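Side-chain contacts in Rho guanine nucleotide exchange factor 12 (Homo sapiens, PDB 1TXD), which acts as a guanine nucleotide exchange factor for the GTPase RhoA and may act as a GTPase-activating protein for GNA12 and GNA13: residues 27-32 and 96-101; 186-191 and 195-200. The protein carries 1 engineered substitution. All coordinates share one frame; numbering follows the deposited sequence.

Contact 1: 27-32 and 96-101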
ATOM      1  N   GLU A  27     -25.418  20.243  -4.233  1.00 22.58           N
ATOM      2  CA  GLU A  27     -25.419  18.876  -4.690  1.00 24.76           C
ATOM      3  C   GLU A  27     -24.059  18.226  -4.444  1.00 23.34           C
ATOM      4  O   GLU A  27     -24.008  17.095  -4.024  1.00 24.30           O
ATOM      5  CB  GLU A  27     -25.799  18.791  -6.172  1.00 25.66           C
ATOM      6  CG  GLU A  27     -27.313  18.713  -6.447  1.00 29.65           C
ATOM      7  CD  GLU A  27     -27.664  19.016  -7.909  1.00 31.06           C
ATOM      8  OE1 GLU A  27     -28.842  19.327  -8.236  1.00 32.94           O
ATOM      9  OE2 GLU A  27     -26.743  18.933  -8.749  1.00 33.18           O
ATOM     10  N   VAL A  28     -22.977  18.942  -4.719  1.00 23.24           N
ATOM     11  CA  VAL A  28     -21.643  18.424  -4.519  1.00 23.22           C
ATOM     12  C   VAL A  28     -21.211  18.400  -3.042  1.00 24.61           C
ATOM     13  O   VAL A  28     -20.448  17.515  -2.659  1.00 26.65           O
ATOM     14  CB  VAL A  28     -20.583  19.122  -5.391  1.00 23.17           C
ATOM     15  CG1 VAL A  28     -20.882  18.918  -6.857  1.00 23.28           C
ATOM     16  CG2 VAL A  28     -20.450  20.589  -5.054  1.00 22.57           C
ATOM     17  N   ILE A  29     -21.693  19.319  -2.205  1.00 23.89           N
ATOM     18  CA  ILE A  29     -21.459  19.182  -0.777  1.00 24.87           C
ATOM     19  C   ILE A  29     -22.187  17.930  -0.287  1.00 26.34           C
ATOM     20  O   ILE A  29     -21.727  17.224   0.610  1.00 26.92           O
ATOM     21  CB  ILE A  29     -21.949  20.402   0.032  1.00 23.65           C
ATOM     22  CG1 ILE A  29     -21.013  21.579  -0.159  1.00 23.22           C
ATOM     23  CG2 ILE A  29     -21.980  20.082   1.524  1.00 23.57           C
ATOM     24  CD1 ILE A  29     -21.595  22.894   0.330  1.00 23.05           C
ATOM     25  N   ASN A  30     -23.343  17.673  -0.863  1.00 26.88           N
ATOM     26  CA  ASN A  30     -24.139  16.540  -0.441  1.00 27.61           C
ATOM     27  C   ASN A  30     -23.574  15.200  -0.879  1.00 26.10           C
ATOM     28  O   ASN A  30     -23.822  14.195  -0.219  1.00 24.32           O
ATOM     29  CB  ASN A  30     -25.563  16.674  -0.938  1.00 28.01           C
ATOM     30  CG  ASN A  30     -26.414  17.327   0.059  1.00 32.01           C
ATOM     31  OD1 ASN A  30     -26.987  16.664   0.919  1.00 34.34           O
ATOM     32  ND2 ASN A  30     -26.507  18.669  -0.018  1.00 36.16           N
ATOM     33  N   GLU A  31     -22.840  15.216  -1.994  1.00 24.34           N
ATOM     34  CA  GLU A  31     -22.118  14.071  -2.466  1.00 24.60           C
ATOM     35  C   GLU A  31     -21.011  13.692  -1.464  1.00 23.76           C
ATOM     36  O   GLU A  31     -20.795  12.519  -1.231  1.00 22.98           O
ATOM     37  CB  GLU A  31     -21.531  14.364  -3.863  1.00 27.78           C
ATOM     38  CG  GLU A  31     -20.822  13.216  -4.582  1.00 30.42           C
ATOM     39  CD  GLU A  31     -21.724  12.036  -4.923  1.00 36.24           C
ATOM     40  OE1 GLU A  31     -22.844  11.937  -4.337  1.00 40.12           O
ATOM     41  OE2 GLU A  31     -21.301  11.182  -5.761  1.00 37.09           O
ATOM     42  N   LEU A  32     -20.322  14.685  -0.905  1.00 21.31           N
ATOM     43  CA  LEU A  32     -19.273  14.462   0.035  1.00 21.73           C
ATOM     44  C   LEU A  32     -19.883  13.862   1.288  1.00 21.75           C
ATOM     45  O   LEU A  32     -19.421  12.802   1.744  1.00 19.66           O
ATOM     46  CB  LEU A  32     -18.525  15.749   0.373  1.00 22.19           C
ATOM     47  CG  LEU A  32     -17.699  15.706   1.667  1.00 22.97           C
ATOM     48  CD1 LEU A  32     -16.513  14.719   1.599  1.00 23.13           C
ATOM     49  CD2 LEU A  32     -17.229  17.066   1.975  1.00 22.95           C
ATOM     50  N   SER A  96     -32.001  23.066   5.478  1.00 42.98           N
ATOM     51  CA  SER A  96     -31.237  21.971   4.862  1.00 41.71           C
ATOM     52  C   SER A  96     -30.289  22.488   3.783  1.00 39.06           C
ATOM     53  O   SER A  96     -29.531  21.720   3.184  1.00 38.40           O
ATOM     54  CB  SER A  96     -32.141  20.870   4.312  1.00 42.05           C
ATOM     55  OG  SER A  96     -33.297  20.729   5.110  1.00 43.99           O
ATOM     56  N   VAL A  97     -30.319  23.801   3.572  1.00 36.26           N
ATOM     57  CA  VAL A  97     -29.351  24.486   2.741  1.00 34.29           C
ATOM     58  C   VAL A  97     -28.139  24.753   3.613  1.00 33.35           C
ATOM     59  O   VAL A  97     -28.257  25.295   4.705  1.00 32.78           O
ATOM     60  CB  VAL A  97     -29.906  25.800   2.212  1.00 33.00           C
ATOM     61  CG1 VAL A  97     -28.857  26.558   1.402  1.00 32.04           C
ATOM     62  CG2 VAL A  97     -31.126  25.525   1.396  1.00 33.55           C
ATOM     63  N   ILE A  98     -26.980  24.350   3.116  1.00 32.66           N
ATOM     64  CA  ILE A  98     -25.733  24.498   3.828  1.00 32.71           C
ATOM     65  C   ILE A  98     -25.146  25.801   3.353  1.00 31.86           C
ATOM     66  O   ILE A  98     -25.175  26.083   2.156  1.00 29.76           O
ATOM     67  CB  ILE A  98     -24.807  23.317   3.500  1.00 32.18           C
ATOM     68  CG1 ILE A  98     -25.314  22.053   4.202  1.00 34.74           C
ATOM     69  CG2 ILE A  98     -23.390  23.597   3.895  1.00 32.05           C
ATOM     70  CD1 ILE A  98     -25.877  21.043   3.246  1.00 35.67           C
ATOM     71  N   ASP A  99     -24.592  26.571   4.279  1.00 31.19           N
ATOM     72  CA  ASP A  99     -23.953  27.825   3.908  1.00 32.59           C
ATOM     73  C   ASP A  99     -22.466  27.572   3.723  1.00 30.73           C
ATOM     74  O   ASP A  99     -22.106  26.727   2.901  1.00 30.11           O
ATOM     75  CB  ASP A  99     -24.282  28.940   4.918  1.00 33.75           C
ATOM     76  CG  ASP A  99     -25.756  29.352   4.872  1.00 37.53           C
ATOM     77  OD1 ASP A  99     -26.308  29.553   3.745  1.00 39.58           O
ATOM     78  OD2 ASP A  99     -26.442  29.490   5.915  1.00 40.34           O
ATOM     79  N   GLN A 100     -21.626  28.238   4.514  1.00 28.32           N
ATOM     80  CA  GLN A 100     -20.180  28.229   4.349  1.00 28.45           C
ATOM     81  C   GLN A 100     -19.658  26.915   4.883  1.00 26.12           C
ATOM     82  O   GLN A 100     -20.175  26.437   5.876  1.00 25.71           O
ATOM     83  CB  GLN A 100     -19.523  29.352   5.164  1.00 30.57           C
ATOM     84  CG  GLN A 100     -20.203  30.714   5.085  1.00 34.29           C
ATOM     85  CD  GLN A 100     -20.279  31.215   3.650  1.00 38.31           C
ATOM     86  OE1 GLN A 100     -19.268  31.218   2.948  1.00 42.30           O
ATOM     87  NE2 GLN A 100     -21.468  31.601   3.202  1.00 40.30           N
ATOM     88  N   ILE A 101     -18.642  26.358   4.234  1.00 23.84           N
ATOM     89  CA  ILE A 101     -18.078  25.053   4.618  1.00 25.01           C
ATOM     90  C   ILE A 101     -16.542  24.957   4.579  1.00 24.44           C
ATOM     91  O   ILE A 101     -15.975  24.025   5.123  1.00 23.35           O
ATOM     92  CB  ILE A 101     -18.699  23.933   3.768  1.00 24.37           C
ATOM     93  CG1 ILE A 101     -18.837  22.673   4.592  1.00 25.55           C
ATOM     94  CG2 ILE A 101     -17.870  23.655   2.486  1.00 25.26           C
ATOM     95  CD1 ILE A 101     -18.948  21.454   3.782  1.00 26.51           C
TER

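Contact 2: 186-191 and 195-200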
ATOM      1  N   LYS A 186     -15.228  24.285  -7.254  1.00 23.96           N
ATOM      2  CA  LYS A 186     -15.698  24.647  -8.572  1.00 24.14           C
ATOM      3  C   LYS A 186     -16.980  25.484  -8.528  1.00 25.08           C
ATOM      4  O   LYS A 186     -17.130  26.420  -9.311  1.00 24.87           O
ATOM      5  CB  LYS A 186     -15.933  23.369  -9.383  1.00 23.67           C
ATOM      6  CG  LYS A 186     -16.173  23.578 -10.848  1.00 24.10           C
ATOM      7  CD  LYS A 186     -16.541  22.275 -11.548  1.00 23.94           C
ATOM      8  CE  LYS A 186     -17.076  22.575 -12.970  1.00 24.01           C
ATOM      9  NZ  LYS A 186     -16.889  21.424 -13.869  1.00 23.44           N
ATOM     10  N   TYR A 187     -17.918  25.122  -7.653  1.00 25.72           N
ATOM     11  CA  TYR A 187     -19.194  25.832  -7.553  1.00 26.79           C
ATOM     12  C   TYR A 187     -19.238  26.743  -6.325  1.00 28.43           C
ATOM     13  O   TYR A 187     -20.274  26.940  -5.701  1.00 28.84           O
ATOM     14  CB  TYR A 187     -20.349  24.829  -7.528  1.00 26.83           C
ATOM     15  CG  TYR A 187     -20.395  23.946  -8.752  1.00 26.54           C
ATOM     16  CD1 TYR A 187     -20.691  24.475 -10.005  1.00 26.78           C
ATOM     17  CD2 TYR A 187     -20.112  22.587  -8.661  1.00 26.58           C
ATOM     18  CE1 TYR A 187     -20.728  23.661 -11.139  1.00 27.26           C
ATOM     19  CE2 TYR A 187     -20.149  21.780  -9.767  1.00 27.39           C
ATOM     20  CZ  TYR A 187     -20.458  22.320 -11.007  1.00 28.19           C
ATOM     21  OH  TYR A 187     -20.481  21.498 -12.099  1.00 30.12           O
ATOM     22  N   THR A 188     -18.090  27.281  -5.966  1.00 29.53           N
ATOM     23  CA  THR A 188     -18.013  28.217  -4.868  1.00 31.24           C
ATOM     24  C   THR A 188     -17.617  29.542  -5.503  1.00 32.24           C
ATOM     25  O   THR A 188     -16.560  29.658  -6.126  1.00 32.25           O
ATOM     26  CB  THR A 188     -16.991  27.757  -3.816  1.00 30.71           C
ATOM     27  OG1 THR A 188     -17.478  26.591  -3.117  1.00 29.86           O
ATOM     28  CG2 THR A 188     -16.831  28.814  -2.745  1.00 29.34           C
ATOM     29  N   GLU A 189     -18.487  30.528  -5.371  1.00 33.90           N
ATOM     30  CA  GLU A 189     -18.314  31.777  -6.104  1.00 35.28           C
ATOM     31  C   GLU A 189     -17.352  32.713  -5.400  1.00 35.72           C
ATOM     32  O   GLU A 189     -16.422  33.234  -6.011  1.00 35.68           O
ATOM     33  CB  GLU A 189     -19.662  32.465  -6.299  1.00 35.98           C
ATOM     34  CG  GLU A 189     -20.687  31.593  -6.980  1.00 37.32           C
ATOM     35  CD  GLU A 189     -21.158  32.202  -8.276  1.00 39.38           C
ATOM     36  OE1 GLU A 189     -21.862  33.244  -8.223  1.00 40.13           O
ATOM     37  OE2 GLU A 189     -20.817  31.633  -9.342  1.00 41.38           O
ATOM     38  N   TRP A 190     -17.543  32.868  -4.098  1.00 36.50           N
ATOM     39  CA  TRP A 190     -16.968  33.985  -3.379  1.00 38.14           C
ATOM     40  C   TRP A 190     -15.592  33.628  -2.813  1.00 36.88           C
ATOM     41  O   TRP A 190     -15.429  32.611  -2.140  1.00 37.06           O
ATOM     42  CB  TRP A 190     -17.940  34.534  -2.323  1.00 40.71           C
ATOM     43  CG  TRP A 190     -18.452  33.557  -1.356  1.00 44.65           C
ATOM     44  CD1 TRP A 190     -18.144  33.508  -0.035  1.00 47.56           C
ATOM     45  CD2 TRP A 190     -19.391  32.480  -1.595  1.00 48.22           C
ATOM     46  NE1 TRP A 190     -18.802  32.456   0.561  1.00 50.05           N
ATOM     47  CE2 TRP A 190     -19.575  31.808  -0.371  1.00 50.00           C
ATOM     48  CE3 TRP A 190     -20.078  32.002  -2.727  1.00 49.76           C
ATOM     49  CZ2 TRP A 190     -20.416  30.678  -0.240  1.00 51.00           C
ATOM     50  CZ3 TRP A 190     -20.916  30.888  -2.600  1.00 50.20           C
ATOM     51  CH2 TRP A 190     -21.082  30.249  -1.365  1.00 51.14           C
ATOM     52  N   PRO A 191     -14.603  34.477  -3.095  1.00 35.69           N
ATOM     53  CA  PRO A 191     -13.191  34.062  -3.124  1.00 34.74           C
ATOM     54  C   PRO A 191     -12.614  33.544  -1.808  1.00 33.53           C
ATOM     55  O   PRO A 191     -11.763  32.665  -1.858  1.00 32.95           O
ATOM     56  CB  PRO A 191     -12.455  35.348  -3.536  1.00 34.87           C
ATOM     57  CG  PRO A 191     -13.487  36.204  -4.118  1.00 35.48           C
ATOM     58  CD  PRO A 191     -14.742  35.922  -3.359  1.00 35.54           C
ATOM     59  N   GLU A 195     -11.121  29.856  -1.611  1.00 25.83           N
ATOM     60  CA  GLU A 195      -9.709  29.640  -1.281  1.00 26.12           C
ATOM     61  C   GLU A 195      -9.493  28.576  -0.194  1.00 23.35           C
ATOM     62  O   GLU A 195      -8.522  27.859  -0.231  1.00 20.98           O
ATOM     63  CB  GLU A 195      -9.019  30.941  -0.864  1.00 27.78           C
ATOM     64  CG  GLU A 195      -7.618  31.139  -1.453  1.00 31.88           C
ATOM     65  CD  GLU A 195      -7.428  30.505  -2.836  1.00 34.59           C
ATOM     66  OE1 GLU A 195      -8.007  30.993  -3.828  1.00 37.28           O
ATOM     67  OE2 GLU A 195      -6.706  29.489  -2.925  1.00 40.33           O
ATOM     68  N   LYS A 196     -10.402  28.530   0.769  1.00 21.83           N
ATOM     69  CA  LYS A 196     -10.350  27.597   1.863  1.00 21.59           C
ATOM     70  C   LYS A 196     -10.642  26.186   1.369  1.00 21.83           C
ATOM     71  O   LYS A 196      -9.976  25.209   1.786  1.00 20.50           O
ATOM     72  CB  LYS A 196     -11.384  27.968   2.916  1.00 21.68           C
ATOM     73  CG  LYS A 196     -10.994  29.163   3.750  1.00 23.24           C
ATOM     74  CD  LYS A 196     -12.215  29.770   4.422  1.00 23.49           C
ATOM     75  CE  LYS A 196     -11.892  31.148   5.008  1.00 24.48           C
ATOM     76  NZ  LYS A 196     -12.506  31.317   6.350  1.00 24.26           N
ATOM     77  N   VAL A 197     -11.648  26.079   0.504  1.00 21.99           N
ATOM     78  CA  VAL A 197     -12.048  24.795  -0.049  1.00 22.92           C
ATOM     79  C   VAL A 197     -10.865  24.224  -0.799  1.00 24.50           C
ATOM     80  O   VAL A 197     -10.476  23.074  -0.532  1.00 25.10           O
ATOM     81  CB  VAL A 197     -13.294  24.884  -0.958  1.00 22.80           C
ATOM     82  CG1 VAL A 197     -13.546  23.565  -1.676  1.00 22.55           C
ATOM     83  CG2 VAL A 197     -14.543  25.235  -0.136  1.00 22.35           C
ATOM     84  N   LYS A 198     -10.264  25.022  -1.688  1.00 24.49           N
ATOM     85  CA  LYS A 198      -9.113  24.556  -2.476  1.00 26.48           C
ATOM     86  C   LYS A 198      -7.888  24.236  -1.620  1.00 26.95           C
ATOM     87  O   LYS A 198      -7.096  23.369  -1.994  1.00 26.71           O
ATOM     88  CB  LYS A 198      -8.719  25.559  -3.553  1.00 27.21           C
ATOM     89  CG  LYS A 198      -9.690  25.594  -4.709  1.00 29.28           C
ATOM     90  CD  LYS A 198      -9.326  26.669  -5.740  1.00 32.78           C
ATOM     91  CE  LYS A 198      -8.277  26.181  -6.752  1.00 34.13           C
ATOM     92  NZ  LYS A 198      -8.136  27.180  -7.877  1.00 35.04           N
ATOM     93  N   LYS A 199      -7.728  24.929  -0.488  1.00 26.39           N
ATOM     94  CA  LYS A 199      -6.613  24.651   0.414  1.00 26.70           C
ATOM     95  C   LYS A 199      -6.791  23.240   1.038  1.00 25.90           C
ATOM     96  O   LYS A 199      -5.867  22.435   1.019  1.00 25.29           O
ATOM     97  CB  LYS A 199      -6.487  25.748   1.488  1.00 27.78           C
ATOM     98  CG  LYS A 199      -5.457  25.484   2.635  1.00 27.59           C
ATOM     99  CD  LYS A 199      -4.946  26.803   3.238  1.00 29.73           C
ATOM    100  CE  LYS A 199      -4.732  26.764   4.773  1.00 30.09           C
ATOM    101  NZ  LYS A 199      -3.957  25.580   5.223  1.00 32.40           N
ATOM    102  N   ALA A 200      -7.990  22.972   1.563  1.00 24.86           N
ATOM    103  CA  ALA A 200      -8.383  21.671   2.076  1.00 24.42           C
ATOM    104  C   ALA A 200      -8.240  20.580   1.023  1.00 24.50           C
ATOM    105  O   ALA A 200      -7.770  19.501   1.317  1.00 23.77           O
ATOM    106  CB  ALA A 200      -9.828  21.720   2.608  1.00 24.81           C
TER

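Contact 1: 27-32 and 96-101
Asn30 ND2 donates a hydrogen bond to the main-chain oxygen of Gln26, one turn back in the same helix, and Ile98 CD1 lies against that nitrogen, with 4.1 Å between Asn30 ND2 and Ile98 CD1. The amide is thus tied to its own helix while the methyl rests against it. This is the worked case of a loop laid against a bundle helix: in the helical DH domain, the segment 96-101, which joins helix 72-90 to helix 102-109, rests through a small apolar patch on the first long helix, 20-57.

Ile29 takes part in both apolar pairs of that patch. Ile29 CA is 8.2 Å from Ile98 CA, and the two branches of Ile29 divide the loop between them. With CG1 beside the backbone N (chi1 -74°) and the chain nearly straight beyond it, Ile29 CD1 reaches Ile98 CG2 at 4.1 Å. The other branch, Ile29 CG2, is anti to the backbone N and meets Ile101 CD1 at 4.0 Å. In both pairs the chains run past each other in opposite senses, and Ile29 touches the two loop isoleucines through separate methyls. All four touching residues are buried.

Polar bonds frame the patch from outside. The side chain of Gln26 donates from NE2 to Ile98 O, and Arg25 NH2 bonds Asp99 O, so two neighbouring loop carbonyls are held by the turn of helix that precedes Ile29. Helices 169-186 and 72-90 add further cover, through Ile184 on Ile29 and Val89 on Ile98. Where the loop ends, Ile101 takes the N-cap position of helix 102-109, and its backbone N is bonded to Glu193 OE1.

Contact 2: 186-191 and 195-200
Pro191 CA and Glu195 CA are 5.9 Å apart, the closest backbone approach of the two segments, and an ordinary helical bond closes the turn between them: Glu195 N donates to Pro191 O over 2.9 Å, with an N-H...O angle of 157°. The chain has left helix 169-186 at Tyr187, passed through a short loop and re-entered helical geometry at Pro191, with Trp190 in the N-cap position. The spacing widens to 8.4 Å between Thr188 CA, earlier in the loop, and Val197 CA, later in the helix. Beside the backbone bond, Glu195 CB lies 3.4 Å from Pro191 O.

The side-chain contact is slight. Thr188 and Val197 direct their CB atoms at each other, and Thr188 OG1 comes to 4.4 Å from Val197 CG2. The threonine torsion sets OG1 beside its own backbone N (chi1 -70°), and there the hydroxyl is hydrogen-bonded to Ile184 O, in the last turn of the preceding helix. One hydroxyl thus ties the loop to the helix it has just left while lying near Val197 in the second turn of the next helix.

Such a turn links the two arms of an alpha-alpha hairpin. Val197 packs on Ile184 and Ala185 of helix 169-186, Ala200 on Leu181 of that helix and on Leu105 and Leu106 of helix 102-109, and Thr188 also touches Arg25 of helix 20-57.

Both contacts belong to the DH domain and come in series along the chain, contact 1 closing before contact 2 opens, with centres about 13 Å apart. They lie on the same side of the chain's centre, each more than 30 Å from it. Gln100 OE1 and Trp190 NE1 join their loops in a probable hydrogen bond of 2.7 Å, and Val28 CG2 packs on Tyr187 CD2 at 4.1 Å. Arg25 of helix 20-57 and Ile184 of helix 169-186 have partners in both. Two loops distant in sequence, each leading into a new helix, thus meet helix 20-57 through Arg25 and each other through the Gln100-Trp190 pair, at one end of the bundle.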